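Local coordinates for RND efflux system, outer membrane lipoprotein, NodT family (Burkholderia mallei, PDB 6U94) that probably serves as the outer membrane channel component of an RND-type efflux system, as in other members of the outer membrane factor family, at residues R50-D55 with T450-L455. Sequence-based numbering, arbitrary orientation. Where two conformers were deposited one is given.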
ATOM      1  N   ARG A  50       0.318  16.389   5.030  1.00 83.25           N
ATOM      2  CA  ARG A  50      -0.790  16.606   5.953  1.00 86.11           C
ATOM      3  C   ARG A  50      -2.137  16.631   5.245  1.00 87.12           C
ATOM      4  O   ARG A  50      -3.160  16.364   5.885  1.00 92.12           O
ATOM      5  CB  ARG A  50      -0.585  17.900   6.744  1.00 93.22           C
ATOM      6  CG  ARG A  50       0.540  17.834   7.775  1.00 99.76           C
ATOM      7  CD  ARG A  50       0.571  19.082   8.657  1.00107.58           C
ATOM      8  NE  ARG A  50       0.402  18.761  10.073  1.00112.44           N
ATOM      9  CZ  ARG A  50       1.405  18.628  10.936  1.00114.66           C
ATOM     10  NH1 ARG A  50       2.658  18.792  10.534  1.00114.70           N
ATOM     11  NH2 ARG A  50       1.155  18.333  12.206  1.00115.98           N
ATOM     12  N   ASN A  51      -2.171  16.951   3.948  1.00 81.29           N
ATOM     13  CA  ASN A  51      -3.447  16.893   3.250  0.60 78.96           C
ATOM     14  C   ASN A  51      -3.864  15.464   2.931  1.00 77.43           C
ATOM     15  O   ASN A  51      -5.055  15.217   2.720  1.00 79.37           O
ATOM     16  CB  ASN A  51      -3.405  17.734   1.972  0.60 77.73           C
ATOM     17  CG  ASN A  51      -2.162  17.484   1.145  0.60 75.36           C
ATOM     18  OD1 ASN A  51      -1.472  16.479   1.321  0.60 75.45           O
ATOM     19  ND2 ASN A  51      -1.872  18.401   0.229  0.60 73.26           N
ATOM     20  N   PHE A  52      -2.924  14.520   2.919  1.00 75.16           N
ATOM     21  CA  PHE A  52      -3.226  13.127   2.622  1.00 66.84           C
ATOM     22  C   PHE A  52      -3.467  12.316   3.892  1.00 72.05           C
ATOM     23  O   PHE A  52      -4.454  11.580   3.984  1.00 70.24           O
ATOM     24  CB  PHE A  52      -2.088  12.517   1.798  1.00 59.21           C
ATOM     25  CG  PHE A  52      -2.238  11.047   1.543  1.00 57.69           C
ATOM     26  CD1 PHE A  52      -3.340  10.554   0.859  1.00 56.78           C
ATOM     27  CD2 PHE A  52      -1.266  10.159   1.969  1.00 56.39           C
ATOM     28  CE1 PHE A  52      -3.473   9.195   0.619  1.00 55.11           C
ATOM     29  CE2 PHE A  52      -1.394   8.801   1.732  1.00 54.48           C
ATOM     30  CZ  PHE A  52      -2.500   8.321   1.054  1.00 54.89           C
ATOM     31  N   LEU A  53      -2.580  12.443   4.874  1.00 72.38           N
ATOM     32  CA  LEU A  53      -2.748  11.765   6.157  1.00 75.80           C
ATOM     33  C   LEU A  53      -3.643  12.633   7.033  1.00 82.38           C
ATOM     34  O   LEU A  53      -3.201  13.641   7.589  1.00 86.34           O
ATOM     35  CB  LEU A  53      -1.395  11.510   6.811  1.00 72.07           C
ATOM     36  CG  LEU A  53      -0.391  10.771   5.924  1.00 67.12           C
ATOM     37  CD1 LEU A  53       0.864  10.432   6.698  1.00 64.93           C
ATOM     38  CD2 LEU A  53      -1.013   9.515   5.343  1.00 61.49           C
ATOM     39  N   ALA A  54      -4.911  12.241   7.154  1.00 81.82           N
ATOM     40  CA  ALA A  54      -5.901  13.057   7.848  1.00 82.94           C
ATOM     41  C   ALA A  54      -5.995  12.757   9.336  1.00 84.50           C
ATOM     42  O   ALA A  54      -6.348  13.649  10.116  1.00 86.22           O
ATOM     43  CB  ALA A  54      -7.278  12.872   7.207  1.00 80.04           C
ATOM     44  N   ASP A  55      -5.690  11.529   9.750  1.00 85.00           N
ATOM     45  CA  ASP A  55      -5.832  11.153  11.152  1.00 86.76           C
ATOM     46  C   ASP A  55      -4.821  11.903  12.011  1.00 90.17           C
ATOM     47  O   ASP A  55      -3.629  11.952  11.690  1.00 89.09           O
ATOM     48  CB  ASP A  55      -5.657   9.644  11.316  1.00 84.53           C
ATOM     49  CG  ASP A  55      -5.944   9.174  12.725  1.00 84.53           C
ATOM     50  OD1 ASP A  55      -7.079   9.385  13.201  1.00 86.16           O
ATOM     51  OD2 ASP A  55      -5.037   8.590  13.353  1.00 85.44           O
ATOM     52  N   THR A 450       0.799   3.916  -1.519  1.00 59.62           N
ATOM     53  CA  THR A 450       1.751   3.744  -2.611  1.00 58.98           C
ATOM     54  C   THR A 450       1.500   4.749  -3.730  1.00 62.07           C
ATOM     55  O   THR A 450       2.448   5.254  -4.343  1.00 62.28           O
ATOM     56  CB  THR A 450       1.682   2.318  -3.149  1.00 58.46           C
ATOM     57  OG1 THR A 450       1.795   1.396  -2.060  1.00 62.89           O
ATOM     58  CG2 THR A 450       2.815   2.067  -4.133  1.00 59.63           C
ATOM     59  N   LEU A 451       0.231   5.056  -4.008  1.00 57.31           N
ATOM     60  CA  LEU A 451      -0.072   6.074  -5.006  1.00 54.65           C
ATOM     61  C   LEU A 451       0.379   7.458  -4.550  1.00 58.15           C
ATOM     62  O   LEU A 451       0.777   8.284  -5.381  1.00 63.45           O
ATOM     63  CB  LEU A 451      -1.565   6.074  -5.322  1.00 57.56           C
ATOM     64  CG  LEU A 451      -2.037   7.073  -6.381  1.00 58.10           C
ATOM     65  CD1 LEU A 451      -1.304   6.863  -7.703  1.00 52.03           C
ATOM     66  CD2 LEU A 451      -3.542   6.976  -6.569  1.00 52.10           C
ATOM     67  N   TYR A 452       0.323   7.733  -3.243  1.00 53.27           N
ATOM     68  CA  TYR A 452       0.884   8.978  -2.729  1.00 57.41           C
ATOM     69  C   TYR A 452       2.358   9.115  -3.095  1.00 57.05           C
ATOM     70  O   TYR A 452       2.835  10.227  -3.350  1.00 55.82           O
ATOM     71  CB  TYR A 452       0.708   9.051  -1.210  1.00 59.25           C
ATOM     72  CG  TYR A 452       1.613  10.073  -0.550  1.00 61.89           C
ATOM     73  CD1 TYR A 452       2.849   9.706  -0.031  1.00 66.29           C
ATOM     74  CD2 TYR A 452       1.232  11.405  -0.450  1.00 64.21           C
ATOM     75  CE1 TYR A 452       3.684  10.640   0.565  1.00 69.08           C
ATOM     76  CE2 TYR A 452       2.055  12.343   0.145  1.00 66.18           C
ATOM     77  CZ  TYR A 452       3.281  11.956   0.651  1.00 69.18           C
ATOM     78  OH  TYR A 452       4.105  12.882   1.249  1.00 70.13           O
ATOM     79  N   LYS A 453       3.093   8.001  -3.114  1.00 57.62           N
ATOM     80  CA  LYS A 453       4.507   8.031  -3.472  1.00 52.17           C
ATOM     81  C   LYS A 453       4.703   8.174  -4.977  1.00 58.44           C
ATOM     82  O   LYS A 453       5.495   9.010  -5.430  1.00 63.41           O
ATOM     83  CB  LYS A 453       5.197   6.766  -2.968  1.00 47.73           C
ATOM     84  CG  LYS A 453       5.178   6.619  -1.464  1.00 49.78           C
ATOM     85  CD  LYS A 453       6.219   5.614  -1.018  1.00 49.78           C
ATOM     86  CE  LYS A 453       5.722   4.188  -1.188  1.00 46.74           C
ATOM     87  NZ  LYS A 453       6.706   3.206  -0.647  1.00 51.06           N
ATOM     88  N   ALA A 454       3.987   7.368  -5.766  1.00 58.38           N
ATOM     89  CA  ALA A 454       4.162   7.376  -7.216  1.00 53.97           C
ATOM     90  C   ALA A 454       3.840   8.731  -7.834  1.00 52.26           C
ATOM     91  O   ALA A 454       4.312   9.021  -8.939  1.00 51.89           O
ATOM     92  CB  ALA A 454       3.298   6.287  -7.858  1.00 47.56           C
ATOM     93  N   LEU A 455       3.044   9.559  -7.157  1.00 54.71           N
ATOM     94  CA  LEU A 455       2.769  10.912  -7.624  1.00 53.59           C
ATOM     95  C   LEU A 455       3.918  11.870  -7.351  1.00 57.65           C
ATOM     96  O   LEU A 455       3.873  13.013  -7.819  1.00 60.80           O
ATOM     97  CB  LEU A 455       1.501  11.462  -6.965  1.00 50.01           C
ATOM     98  CG  LEU A 455       0.152  10.810  -7.268  1.00 49.11           C
ATOM     99  CD1 LEU A 455      -0.933  11.447  -6.407  1.00 45.26           C
ATOM    100  CD2 LEU A 455      -0.193  10.934  -8.741  1.00 50.07           C
TER
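A buried contact between two aromatic side chains, Phe52 and Tyr452, pins the N-terminal loop ahead of helix 56-67 to the C-terminal end of helix 421-454, residues nearly four hundred positions apart in sequence. It illustrates how two rings can be almost parallel without being stacked: their planes differ by 6°, yet they are slid so far apart, with centroids 5.2 Å from each other, that they barely overlap. What lies over the phenylalanine face is instead the tyrosine methylene, a CH-pi contact in which Tyr452 CB stands 4.0 Å from the Phe52 ring centroid. That carbon sits toward the rim, 3.6 Å from Phe52 CE2, while Phe52 CD2 approaches Tyr452 CD2 to 3.7 Å. With CG anti to the backbone N, chi1 175°, the Phe52 ring reaches out toward the helix and meets Tyr452 CB with one face. No hydrogen bond joins the two segments; the tyrosine hydroxyl is bonded to the carbonyl of Gly48, which ties the ring to an earlier residue of the same loop. Phe270 also meets the Phe52 ring, and the Phe52 backbone bonds to Ala268. The residues before and after Tyr452 in sequence take the helix end to its neighbours: Leu451 packs on helix 362-415, and Lys453 lies against helix 156-203.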